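Local coordinates for Serine/threonine-protein kinase Tel1 (Chaetomium thermophilum, PDB 6SKY) that probably phosphorylates serine and threonine residues of other proteins, using ATP, to set off checkpoint signalling when DNA is damaged, at residues Q2143-R2148 with L2152-A2157. Numbering follows the deposited sequence.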
ATOM      1  N   GLN A2143     -12.063 -31.722 -21.941  1.00 33.96           N
ATOM      2  CA  GLN A2143     -12.186 -32.983 -21.214  1.00 33.96           C
ATOM      3  C   GLN A2143     -13.072 -33.991 -21.934  1.00 33.96           C
ATOM      4  O   GLN A2143     -12.791 -35.191 -21.908  1.00 33.96           O
ATOM      5  CB  GLN A2143     -12.743 -32.733 -19.819  1.00 33.96           C
ATOM      6  CG  GLN A2143     -11.811 -31.997 -18.907  1.00 33.96           C
ATOM      7  CD  GLN A2143     -12.453 -31.677 -17.591  1.00 33.96           C
ATOM      8  OE1 GLN A2143     -13.595 -32.051 -17.342  1.00 33.96           O
ATOM      9  NE2 GLN A2143     -11.730 -30.976 -16.737  1.00 33.96           N
ATOM     10  N   ARG A2144     -14.154 -33.532 -22.557  1.00 36.98           N
ATOM     11  CA  ARG A2144     -15.194 -34.404 -23.103  1.00 36.98           C
ATOM     12  C   ARG A2144     -14.835 -34.801 -24.524  1.00 36.98           C
ATOM     13  O   ARG A2144     -15.147 -34.104 -25.482  1.00 36.98           O
ATOM     14  CB  ARG A2144     -16.537 -33.699 -23.049  1.00 36.98           C
ATOM     15  CG  ARG A2144     -16.930 -33.312 -21.655  1.00 36.98           C
ATOM     16  CD  ARG A2144     -17.142 -34.548 -20.867  1.00 36.98           C
ATOM     17  NE  ARG A2144     -17.952 -35.451 -21.663  1.00 36.98           N
ATOM     18  CZ  ARG A2144     -18.170 -36.723 -21.374  1.00 36.98           C
ATOM     19  NH1 ARG A2144     -17.632 -37.262 -20.292  1.00 36.98           N
ATOM     20  NH2 ARG A2144     -18.925 -37.449 -22.178  1.00 36.98           N
ATOM     21  N   HIS A2145     -14.203 -35.965 -24.663  1.00 41.61           N
ATOM     22  CA  HIS A2145     -13.637 -36.360 -25.945  1.00 41.61           C
ATOM     23  C   HIS A2145     -14.683 -36.809 -26.950  1.00 41.61           C
ATOM     24  O   HIS A2145     -14.424 -36.750 -28.153  1.00 41.61           O
ATOM     25  CB  HIS A2145     -12.622 -37.479 -25.748  1.00 41.61           C
ATOM     26  CG  HIS A2145     -11.480 -37.104 -24.863  1.00 41.61           C
ATOM     27  ND1 HIS A2145     -10.321 -36.543 -25.345  1.00 41.61           N
ATOM     28  CD2 HIS A2145     -11.318 -37.210 -23.526  1.00 41.61           C
ATOM     29  CE1 HIS A2145      -9.494 -36.315 -24.342  1.00 41.61           C
ATOM     30  NE2 HIS A2145     -10.075 -36.713 -23.227  1.00 41.61           N
ATOM     31  N   ASN A2146     -15.843 -37.273 -26.497  1.00 43.66           N
ATOM     32  CA  ASN A2146     -16.841 -37.768 -27.433  1.00 43.66           C
ATOM     33  C   ASN A2146     -17.699 -36.660 -28.022  1.00 43.66           C
ATOM     34  O   ASN A2146     -18.333 -36.873 -29.058  1.00 43.66           O
ATOM     35  CB  ASN A2146     -17.720 -38.820 -26.757  1.00 43.66           C
ATOM     36  CG  ASN A2146     -18.252 -38.373 -25.417  1.00 43.66           C
ATOM     37  OD1 ASN A2146     -18.589 -37.214 -25.226  1.00 43.66           O
ATOM     38  ND2 ASN A2146     -18.335 -39.303 -24.480  1.00 43.66           N
ATOM     39  N   LEU A2147     -17.721 -35.484 -27.405  1.00 42.33           N
ATOM     40  CA  LEU A2147     -18.480 -34.356 -27.921  1.00 42.33           C
ATOM     41  C   LEU A2147     -17.766 -33.615 -29.041  1.00 42.33           C
ATOM     42  O   LEU A2147     -18.384 -32.771 -29.692  1.00 42.33           O
ATOM     43  CB  LEU A2147     -18.790 -33.377 -26.792  1.00 42.33           C
ATOM     44  CG  LEU A2147     -20.135 -33.483 -26.088  1.00 42.33           C
ATOM     45  CD1 LEU A2147     -20.572 -34.908 -25.983  1.00 42.33           C
ATOM     46  CD2 LEU A2147     -20.039 -32.863 -24.714  1.00 42.33           C
ATOM     47  N   ARG A2148     -16.495 -33.894 -29.280  1.00 41.03           N
ATOM     48  CA  ARG A2148     -15.752 -33.190 -30.309  1.00 41.03           C
ATOM     49  C   ARG A2148     -15.883 -33.886 -31.655  1.00 41.03           C
ATOM     50  O   ARG A2148     -16.188 -35.075 -31.744  1.00 41.03           O
ATOM     51  CB  ARG A2148     -14.280 -33.080 -29.933  1.00 41.03           C
ATOM     52  CG  ARG A2148     -14.023 -32.150 -28.792  1.00 41.03           C
ATOM     53  CD  ARG A2148     -12.572 -31.808 -28.708  1.00 41.03           C
ATOM     54  NE  ARG A2148     -11.948 -32.465 -27.576  1.00 41.03           N
ATOM     55  CZ  ARG A2148     -11.148 -33.510 -27.682  1.00 41.03           C
ATOM     56  NH1 ARG A2148     -10.874 -34.011 -28.871  1.00 41.03           N
ATOM     57  NH2 ARG A2148     -10.618 -34.046 -26.604  1.00 41.03           N
ATOM     58  N   LEU A2152     -10.441 -33.390 -34.577  1.00 52.81           N
ATOM     59  CA  LEU A2152      -9.977 -32.512 -33.507  1.00 52.81           C
ATOM     60  C   LEU A2152      -9.428 -33.386 -32.390  1.00 52.81           C
ATOM     61  O   LEU A2152     -10.189 -33.952 -31.603  1.00 52.81           O
ATOM     62  CB  LEU A2152     -11.101 -31.614 -33.015  1.00 52.81           C
ATOM     63  CG  LEU A2152     -11.727 -30.712 -34.071  1.00 52.81           C
ATOM     64  CD1 LEU A2152     -13.017 -30.139 -33.560  1.00 52.81           C
ATOM     65  CD2 LEU A2152     -10.777 -29.605 -34.432  1.00 52.81           C
ATOM     66  N   THR A2153      -8.106 -33.498 -32.325  1.00 45.40           N
ATOM     67  CA  THR A2153      -7.458 -34.317 -31.317  1.00 45.40           C
ATOM     68  C   THR A2153      -7.455 -33.592 -29.978  1.00 45.40           C
ATOM     69  O   THR A2153      -7.886 -32.446 -29.863  1.00 45.40           O
ATOM     70  CB  THR A2153      -6.040 -34.663 -31.750  1.00 45.40           C
ATOM     71  OG1 THR A2153      -5.315 -33.457 -31.997  1.00 45.40           O
ATOM     72  CG2 THR A2153      -6.067 -35.477 -33.017  1.00 45.40           C
ATOM     73  N   SER A2154      -6.962 -34.264 -28.945  1.00 41.79           N
ATOM     74  CA  SER A2154      -6.921 -33.641 -27.632  1.00 41.79           C
ATOM     75  C   SER A2154      -5.819 -32.602 -27.514  1.00 41.79           C
ATOM     76  O   SER A2154      -5.931 -31.695 -26.685  1.00 41.79           O
ATOM     77  CB  SER A2154      -6.744 -34.698 -26.549  1.00 41.79           C
ATOM     78  OG  SER A2154      -6.891 -34.113 -25.271  1.00 41.79           O
ATOM     79  N   ALA A2155      -4.763 -32.712 -28.318  1.00 40.75           N
ATOM     80  CA  ALA A2155      -3.728 -31.689 -28.317  1.00 40.75           C
ATOM     81  C   ALA A2155      -4.274 -30.359 -28.814  1.00 40.75           C
ATOM     82  O   ALA A2155      -3.927 -29.304 -28.279  1.00 40.75           O
ATOM     83  CB  ALA A2155      -2.550 -32.142 -29.171  1.00 40.75           C
ATOM     84  N   ASP A2156      -5.147 -30.389 -29.822  1.00 41.55           N
ATOM     85  CA  ASP A2156      -5.760 -29.161 -30.320  1.00 41.55           C
ATOM     86  C   ASP A2156      -6.635 -28.507 -29.262  1.00 41.55           C
ATOM     87  O   ASP A2156      -6.571 -27.290 -29.050  1.00 41.55           O
ATOM     88  CB  ASP A2156      -6.584 -29.463 -31.565  1.00 41.55           C
ATOM     89  CG  ASP A2156      -5.738 -29.917 -32.727  1.00 41.55           C
ATOM     90  OD1 ASP A2156      -4.566 -29.496 -32.805  1.00 41.55           O
ATOM     91  OD2 ASP A2156      -6.244 -30.689 -33.569  1.00 41.55           O
ATOM     92  N   ALA A2157      -7.478 -29.298 -28.601  1.00 33.51           N
ATOM     93  CA  ALA A2157      -8.346 -28.755 -27.567  1.00 33.51           C
ATOM     94  C   ALA A2157      -7.538 -28.196 -26.406  1.00 33.51           C
ATOM     95  O   ALA A2157      -7.856 -27.126 -25.872  1.00 33.51           O
ATOM     96  CB  ALA A2157      -9.309 -29.833 -27.086  1.00 33.51           C
TER
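Arg-2148 reaches across to the backbone carbonyl of Leu-2152, with NH1 2.8 Å from O. The N-H...O angle of 116° marks this hydrogen bond as weak, although the oxygen lies at the guanidinium edge, near its plane. CG sits beside the backbone N and the chain bends at chi3 (-107°), which turns the guanidinium so that one face receives the CB of Ala-2157, 3.8 Å from NE, and the carbonyl O of Thr-2153. NE also makes a weak hydrogen bond to the carbonyl of Trp-2141. The contact lies in the loop joining helix 2124-2143 to helix 2154-2174 in the FAT domain's alpha solenoid, and Thr-2153 takes the N-cap position of the second helix, whose Ala-2157 touches Trp-2141 and Ser-2142 of the first. Without the guanidinium, as with an alanine here, the Leu-2152 carbonyl would probably lose this donor and a gap would open beside the Ala-2157 CB. Ser-2154 meets the loop by its CB, 3.9 Å from Arg-2148 NH2, and by its OG, which approaches the edge of the His-2145 ring at 3.5 Å from CE1. The Leu-2152 side chain comes no nearer than 4.6 Å to segment 2143-2148 and packs on Trp-2141 and Val-2099.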